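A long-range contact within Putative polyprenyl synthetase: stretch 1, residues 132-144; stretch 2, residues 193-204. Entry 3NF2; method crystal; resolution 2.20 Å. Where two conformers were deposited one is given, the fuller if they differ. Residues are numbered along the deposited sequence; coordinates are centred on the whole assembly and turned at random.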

# COMPACT_ATOMS: atom_id res chain seq x y z
N VAL A 132 -6.70 -8.60 -8.71
CA VAL A 132 -7.85 -8.63 -9.61
C VAL A 132 -7.41 -8.65 -11.09
O VAL A 132 -8.08 -9.25 -11.93
CB VAL A 132 -8.84 -7.48 -9.28
CG1 VAL A 132 -9.62 -6.99 -10.50
CG2 VAL A 132 -9.79 -7.92 -8.18
N LEU A 133 -6.27 -8.04 -11.38
CA LEU A 133 -5.71 -8.06 -12.72
C LEU A 133 -4.85 -9.30 -12.98
O LEU A 133 -5.06 -10.00 -13.96
CB LEU A 133 -4.91 -6.79 -13.00
CG LEU A 133 -5.72 -5.49 -13.03
CD1 LEU A 133 -4.80 -4.28 -13.07
CD2 LEU A 133 -6.70 -5.48 -14.21
N LEU A 134 -3.89 -9.56 -12.09
CA LEU A 134 -2.93 -10.65 -12.27
C LEU A 134 -3.56 -12.05 -12.20
O LEU A 134 -3.01 -12.99 -12.80
CB LEU A 134 -1.75 -10.51 -11.30
CG LEU A 134 -0.78 -9.34 -11.49
CD1 LEU A 134 -0.06 -8.98 -10.19
CD2 LEU A 134 0.25 -9.60 -12.58
N GLU A 135 -4.71 -12.18 -11.52
CA GLU A 135 -5.54 -13.41 -11.48
C GLU A 135 -5.79 -14.00 -12.86
O GLU A 135 -5.92 -15.22 -13.00
CB GLU A 135 -6.92 -13.15 -10.85
CG GLU A 135 -7.01 -13.48 -9.38
CD GLU A 135 -8.36 -13.13 -8.73
OE1 GLU A 135 -9.16 -12.34 -9.29
OE2 GLU A 135 -8.60 -13.65 -7.62
N LEU A 136 -5.87 -13.13 -13.87
CA LEU A 136 -6.15 -13.52 -15.25
C LEU A 136 -5.05 -14.37 -15.89
O LEU A 136 -5.32 -15.19 -16.77
CB LEU A 136 -6.48 -12.29 -16.10
CG LEU A 136 -7.71 -11.51 -15.62
CD1 LEU A 136 -7.78 -10.14 -16.25
CD2 LEU A 136 -9.00 -12.29 -15.88
N GLY A 137 -3.81 -14.16 -15.44
CA GLY A 137 -2.67 -14.99 -15.87
C GLY A 137 -2.14 -14.72 -17.27
O GLY A 137 -1.19 -15.37 -17.70
N THR A 138 -2.73 -13.74 -17.96
CA THR A 138 -2.39 -13.42 -19.35
C THR A 138 -1.33 -12.33 -19.45
O THR A 138 -1.01 -11.65 -18.47
CB THR A 138 -3.65 -12.98 -20.15
OG1 THR A 138 -4.23 -11.81 -19.56
CG2 THR A 138 -4.69 -14.10 -20.19
N VAL A 139 -0.77 -12.18 -20.65
CA VAL A 139 0.21 -11.13 -20.94
C VAL A 139 -0.43 -9.72 -20.87
O VAL A 139 0.19 -8.78 -20.37
CB VAL A 139 0.92 -11.39 -22.32
CG1 VAL A 139 -0.10 -11.52 -23.47
CG2 VAL A 139 1.99 -10.32 -22.62
N GLU A 140 -1.68 -9.62 -21.32
CA GLU A 140 -2.48 -8.39 -21.29
C GLU A 140 -2.63 -7.89 -19.85
O GLU A 140 -2.54 -6.69 -19.58
CB GLU A 140 -3.88 -8.64 -21.88
CG GLU A 140 -3.95 -8.77 -23.41
CD GLU A 140 -3.55 -10.15 -23.94
OE1 GLU A 140 -3.90 -11.18 -23.31
OE2 GLU A 140 -2.90 -10.19 -25.00
N ALA A 141 -2.86 -8.84 -18.95
CA ALA A 141 -3.06 -8.58 -17.53
C ALA A 141 -1.80 -8.05 -16.84
O ALA A 141 -1.90 -7.27 -15.89
CB ALA A 141 -3.57 -9.83 -16.84
N GLY A 142 -0.64 -8.50 -17.30
CA GLY A 142 0.64 -8.06 -16.76
C GLY A 142 0.91 -6.63 -17.18
O GLY A 142 1.39 -5.80 -16.40
N ARG A 143 0.57 -6.34 -18.44
CA ARG A 143 0.74 -5.01 -19.00
C ARG A 143 -0.25 -4.02 -18.38
O ARG A 143 0.08 -2.86 -18.15
CB ARG A 143 0.60 -5.06 -20.52
CG ARG A 143 1.91 -5.38 -21.25
CD ARG A 143 1.67 -5.98 -22.63
NE ARG A 143 0.42 -5.51 -23.22
CZ ARG A 143 -0.25 -6.14 -24.18
NH1 ARG A 143 0.20 -7.29 -24.70
NH2 ARG A 143 -1.39 -5.62 -24.64
N ALA A 144 -1.46 -4.50 -18.10
CA ALA A 144 -2.48 -3.69 -17.44
C ALA A 144 -2.09 -3.35 -15.99
O ALA A 144 -2.37 -2.24 -15.53
CB ALA A 144 -3.82 -4.41 -17.47
N SER A 193 -7.12 3.85 -20.49
CA SER A 193 -6.30 2.96 -21.31
C SER A 193 -6.28 1.48 -20.87
O SER A 193 -5.81 0.62 -21.62
CB SER A 193 -4.86 3.48 -21.40
OG SER A 193 -4.19 3.37 -20.16
N ILE A 194 -6.80 1.19 -19.68
CA ILE A 194 -6.65 -0.15 -19.10
C ILE A 194 -7.50 -1.26 -19.78
O ILE A 194 -7.01 -2.37 -20.02
CB ILE A 194 -6.81 -0.14 -17.54
CG1 ILE A 194 -6.20 -1.41 -16.92
CG2 ILE A 194 -8.27 0.13 -17.09
CD1 ILE A 194 -6.16 -1.40 -15.40
N GLY A 195 -8.76 -0.95 -20.08
CA GLY A 195 -9.64 -1.86 -20.82
C GLY A 195 -9.04 -2.28 -22.15
O GLY A 195 -9.12 -3.44 -22.53
N ALA A 196 -8.43 -1.31 -22.84
CA ALA A 196 -7.81 -1.52 -24.14
C ALA A 196 -6.62 -2.45 -24.06
O ALA A 196 -6.45 -3.33 -24.90
CB ALA A 196 -7.39 -0.19 -24.74
N VAL A 197 -5.79 -2.24 -23.04
CA VAL A 197 -4.65 -3.11 -22.75
C VAL A 197 -5.12 -4.54 -22.46
O VAL A 197 -4.49 -5.50 -22.90
CB VAL A 197 -3.79 -2.55 -21.58
CG1 VAL A 197 -2.67 -3.50 -21.23
CG2 VAL A 197 -3.17 -1.22 -21.97
N LEU A 198 -6.26 -4.66 -21.77
CA LEU A 198 -6.87 -5.96 -21.48
C LEU A 198 -7.45 -6.63 -22.73
O LEU A 198 -7.56 -7.85 -22.80
CB LEU A 198 -7.95 -5.83 -20.38
CG LEU A 198 -7.47 -5.61 -18.94
CD1 LEU A 198 -8.63 -5.32 -17.98
CD2 LEU A 198 -6.64 -6.79 -18.43
N GLY A 199 -7.82 -5.81 -23.72
CA GLY A 199 -8.34 -6.29 -25.00
C GLY A 199 -7.28 -6.50 -26.08
O GLY A 199 -7.62 -6.74 -27.23
N GLY A 200 -6.00 -6.38 -25.71
CA GLY A 200 -4.89 -6.70 -26.61
C GLY A 200 -4.18 -5.57 -27.36
O GLY A 200 -3.26 -5.85 -28.14
N ALA A 201 -4.58 -4.31 -27.13
CA ALA A 201 -3.99 -3.13 -27.80
C ALA A 201 -2.47 -3.01 -27.59
O ALA A 201 -1.97 -3.34 -26.51
CB ALA A 201 -4.68 -1.86 -27.34
N ASP A 202 -1.76 -2.52 -28.62
CA ASP A 202 -0.29 -2.37 -28.56
C ASP A 202 0.10 -1.18 -27.69
O ASP A 202 -0.74 -0.35 -27.34
CB ASP A 202 0.32 -2.25 -29.97
CG ASP A 202 1.83 -2.55 -30.00
OD1 ASP A 202 2.62 -1.68 -30.45
OD2 ASP A 202 2.24 -3.64 -29.56
N GLU A 203 1.39 -1.09 -27.37
CA GLU A 203 1.93 -0.09 -26.46
C GLU A 203 1.73 1.35 -26.91
O GLU A 203 1.68 2.25 -26.08
CB GLU A 203 3.42 -0.39 -26.17
CG GLU A 203 3.77 -0.53 -24.67
CD GLU A 203 3.12 -1.74 -23.98
OE1 GLU A 203 2.90 -2.78 -24.64
OE2 GLU A 203 2.83 -1.65 -22.76
N ARG A 204 1.59 1.57 -28.22
CA ARG A 204 1.35 2.91 -28.77
C ARG A 204 -0.12 3.35 -28.72
O ARG A 204 -0.40 4.53 -28.47
CB ARG A 204 1.89 3.02 -30.21
CG ARG A 204 3.42 3.16 -30.29
CD ARG A 204 3.88 3.72 -31.65
NE ARG A 204 3.49 5.12 -31.84
CZ ARG A 204 2.48 5.53 -32.62
NH1 ARG A 204 2.21 6.82 -32.73
NH2 ARG A 204 1.75 4.65 -33.30

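Two helical segments of one chain pack here, and any two residues that touch are at least 50 positions apart in sequence. Helix 139-144 and helix 193-198 run nearly antiparallel, with an angle of 157° between their directions. Their axes approach to 8.6 Å. Glu140 CA lies 5.0 Å from Leu198 CA, and Ala144 CA lies 5.7 Å from Ile194 CA. No hydrogen bond crosses between the stretches. The contact rests on apolar packing and one long salt bridge.

Stretch 1 opens with the helical residues 132-134. Leu133 points toward stretch 2 and is buried. Its CD1 meets Ile194 CD1 at 3.9 Å, and its CD2 meets Leu198 CD1 at 4.2 Å. A type I turn from Leu134 to Gly137 follows. Within it, Leu136 CD1 reaches Leu198 CD2 at 4.2 Å, a smaller contact at an exposed position. Gly137 has positive phi, which favours glycine, and the chain leaves helical geometry there. Thr138 then caps the next helix: its OG1 accepts a weak hydrogen bond from Ala141 N at 3.3 Å. This satisfies an amide that lacks a helical carbonyl partner.

Glu140 lies against the end of helix 193-198. Its CB is 3.4 Å from Val197 O, and its CG is 3.9 Å from Gly200 N. These are contacts of the aliphatic part of the side chain with backbone. Gly200 has phi near 99°, and a CB there would be jammed against the preceding carbonyl oxygen.

Ala141 points away, but its CA still touches Leu198 CD2 at 4.1 Å. Leu198 fits as a knob among Leu133, Glu140, Ala141 and Ala144. Its CA-to-CB bond points away from stretch 1, yet the end of the side chain comes nearer. Gly142 makes no contact.

Arg143 has the largest area covered by the other stretch. Its CB packs on Val197 CG1 at 3.7 Å. The guanidinium lies beside the loop that follows the helix. Arg143 NH2 is 3.0 Å from Ala201 O, but the angle is too poor for a hydrogen bond. Arg143 NE and Glu203 OE1 form a long salt bridge at 4.0 Å. The oxygen lies well out of the guanidinium plane, so the attraction is between charges and no N-H points at it.

Ala144 closes the stretch with a small side chain pointing toward stretch 2. Its CB meets Leu198 CD2 at 3.8 Å, Ile194 CG1 at 3.9 Å and Val197 CG1 at 4.0 Å. Three larger apolar side chains thus converge on one methyl group.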